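Local coordinates for EAL/GGDEF domain protein (Methylococcus capsulatus, PDB 3ICL), which belongs to the GGDEF domain family, of the nucleotide cyclase clan, and has a mixed alpha/beta fold, at residues 58-61 with 62-66. The protein carries 1 engineered substitution. Numbering follows the deposited sequence.
Sequences RATA and ERIRT
E62 reaches back one helical turn to R58, and the pair illustrates how i to i+4 neighbours can share a helix face without forming a salt bridge. Their main chains are joined by the helical bond from E62 N to R58 O (3.2 Å). E62 CG, anti to its own carbonyl carbon and beside its backbone N (chi1 -59°), comes back against the R58 carbonyl, 3.0 Å from R58 O. No N-H of R58 is directed at E62 OE2, 4.2 Å from R58 NE; with the two flat groups turned 63° apart, any attraction is probably a diffuse one between opposite charges, while R58 NH1 bonds to the V4 carbonyl.

A59 and A61 repeat the pattern through their carbonyls. A59 O accepts R63 N at 3.2 Å, with R63 CG against the same oxygen. A61 O is likewise held by R65 N, and R65 CG leans on it at 3.2 Å. T60 O takes I64 N at 3.0 Å; I64 CG1 lies against that oxygen, the methyls T60 CG2 and I64 CD1 meeting further out at 4.0 Å.

Such i to i+4 bonding is that of an alpha-helix, here helix 50-67 of the GGDEF domain, whose buried side (T60, A61, I64) packs on F82 of strand 81-86 in the mixed sheet. T60 and R63 also touch L106 of helix 96-106, beyond which the R63 guanidinium hydrogen-bonds to the Q108 and P109 carbonyls and makes a cation-pi contact with F110.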
ATOM      1  N   ARG A  58      -0.452  12.598  -3.183  1.00 22.69           N
ATOM      2  CA  ARG A  58       0.862  12.585  -3.816  1.00 24.88           C
ATOM      3  C   ARG A  58       1.981  12.501  -2.773  1.00 22.10           C
ATOM      4  O   ARG A  58       3.000  11.850  -2.995  1.00 18.14           O
ATOM      5  CB  ARG A  58       1.050  13.842  -4.669  1.00 31.98           C
ATOM      6  CG  ARG A  58       2.231  13.762  -5.626  1.00 41.09           C
ATOM      7  CD  ARG A  58       2.394  15.051  -6.420  1.00 48.21           C
ATOM      8  NE  ARG A  58       3.389  14.912  -7.481  1.00 58.75           N
ATOM      9  CZ  ARG A  58       3.190  14.256  -8.620  1.00 61.77           C
ATOM     10  NH1 ARG A  58       2.024  13.673  -8.861  1.00 61.66           N
ATOM     11  NH2 ARG A  58       4.159  14.182  -9.523  1.00 65.66           N
ATOM     12  N   ALA A  59       1.789  13.168  -1.639  1.00 26.42           N
ATOM     13  CA  ALA A  59       2.789  13.148  -0.576  1.00 24.36           C
ATOM     14  C   ALA A  59       2.792  11.778   0.099  1.00 24.47           C
ATOM     15  O   ALA A  59       3.820  11.322   0.592  1.00 19.63           O
ATOM     16  CB  ALA A  59       2.491  14.242   0.450  1.00 30.39           C
ATOM     17  N   THR A  60       1.633  11.129   0.127  1.00 22.13           N
ATOM     18  CA  THR A  60       1.512   9.804   0.738  1.00 18.57           C
ATOM     19  C   THR A  60       2.191   8.768  -0.156  1.00 16.66           C
ATOM     20  O   THR A  60       2.901   7.884   0.320  1.00 18.72           O
ATOM     21  CB  THR A  60       0.026   9.424   0.937  1.00 23.81           C
ATOM     22  OG1 THR A  60      -0.587  10.356   1.837  1.00 22.93           O
ATOM     23  CG2 THR A  60      -0.098   8.019   1.511  1.00 25.99           C
ATOM     24  N   ALA A  61       1.974   8.898  -1.459  1.00 18.32           N
ATOM     25  CA  ALA A  61       2.557   7.996  -2.439  1.00 13.17           C
ATOM     26  C   ALA A  61       4.079   8.042  -2.404  1.00 18.46           C
ATOM     27  O   ALA A  61       4.746   7.018  -2.558  1.00 18.97           O
ATOM     28  CB  ALA A  61       2.066   8.365  -3.831  1.00 19.46           C
ATOM     29  N   GLU A  62       4.632   9.235  -2.211  1.00 18.17           N
ATOM     30  CA  GLU A  62       6.079   9.389  -2.165  1.00 20.58           C
ATOM     31  C   GLU A  62       6.663   8.824  -0.881  1.00 17.68           C
ATOM     32  O   GLU A  62       7.722   8.197  -0.907  1.00 17.96           O
ATOM     33  CB  GLU A  62       6.456  10.867  -2.325  1.00 21.95           C
ATOM     34  CG  GLU A  62       5.940  11.459  -3.627  1.00 25.01           C
ATOM     35  CD  GLU A  62       6.103  12.965  -3.703  1.00 35.24           C
ATOM     36  OE1 GLU A  62       6.039  13.628  -2.646  1.00 35.86           O
ATOM     37  OE2 GLU A  62       6.274  13.488  -4.826  1.00 33.47           O
ATOM     38  N   ARG A  63       5.982   9.035   0.242  1.00 19.87           N
ATOM     39  CA  ARG A  63       6.476   8.509   1.507  1.00 19.02           C
ATOM     40  C   ARG A  63       6.432   6.988   1.484  1.00 19.74           C
ATOM     41  O   ARG A  63       7.263   6.327   2.097  1.00 18.35           O
ATOM     42  CB  ARG A  63       5.652   9.033   2.685  1.00 23.22           C
ATOM     43  CG  ARG A  63       5.857  10.515   2.955  1.00 24.59           C
ATOM     44  CD  ARG A  63       5.269  10.928   4.288  1.00 21.82           C
ATOM     45  NE  ARG A  63       5.327  12.374   4.462  1.00 26.25           N
ATOM     46  CZ  ARG A  63       4.831  13.020   5.512  1.00 23.68           C
ATOM     47  NH1 ARG A  63       4.244  12.345   6.490  1.00 26.23           N
ATOM     48  NH2 ARG A  63       4.899  14.340   5.574  1.00 30.84           N
ATOM     49  N   ILE A  64       5.455   6.432   0.776  1.00 14.17           N
ATOM     50  CA  ILE A  64       5.356   4.986   0.680  1.00 16.33           C
ATOM     51  C   ILE A  64       6.566   4.469  -0.089  1.00 16.15           C
ATOM     52  O   ILE A  64       7.194   3.489   0.308  1.00 19.30           O
ATOM     53  CB  ILE A  64       4.064   4.557  -0.037  1.00 16.19           C
ATOM     54  CG1 ILE A  64       2.856   4.892   0.841  1.00 13.14           C
ATOM     55  CG2 ILE A  64       4.112   3.067  -0.338  1.00 12.83           C
ATOM     56  CD1 ILE A  64       1.504   4.571   0.209  1.00 26.57           C
ATOM     57  N   ARG A  65       6.905   5.142  -1.184  1.00 15.15           N
ATOM     58  CA  ARG A  65       8.054   4.724  -1.982  1.00 20.10           C
ATOM     59  C   ARG A  65       9.362   4.789  -1.189  1.00 22.04           C
ATOM     60  O   ARG A  65      10.266   3.982  -1.406  1.00 21.24           O
ATOM     61  CB  ARG A  65       8.158   5.580  -3.249  1.00 26.52           C
ATOM     62  CG  ARG A  65       6.967   5.435  -4.182  1.00 27.93           C
ATOM     63  CD  ARG A  65       7.226   6.026  -5.563  1.00 40.14           C
ATOM     64  NE  ARG A  65       7.408   7.474  -5.527  1.00 50.58           N
ATOM     65  CZ  ARG A  65       7.426   8.250  -6.606  1.00 59.35           C
ATOM     66  NH1 ARG A  65       7.269   7.721  -7.813  1.00 58.37           N
ATOM     67  NH2 ARG A  65       7.604   9.559  -6.479  1.00 63.50           N
ATOM     68  N   THR A  66       9.471   5.738  -0.263  1.00 15.95           N
ATOM     69  CA  THR A  66      10.698   5.856   0.529  1.00 19.58           C
ATOM     70  C   THR A  66      10.795   4.719   1.532  1.00 22.96           C
ATOM     71  O   THR A  66      11.882   4.407   2.025  1.00 25.11           O
ATOM     72  CB  THR A  66      10.761   7.169   1.345  1.00 21.82           C
ATOM     73  OG1 THR A  66       9.814   7.109   2.420  1.00 23.96           O
ATOM     74  CG2 THR A  66      10.453   8.362   0.472  1.00 17.77           C
TER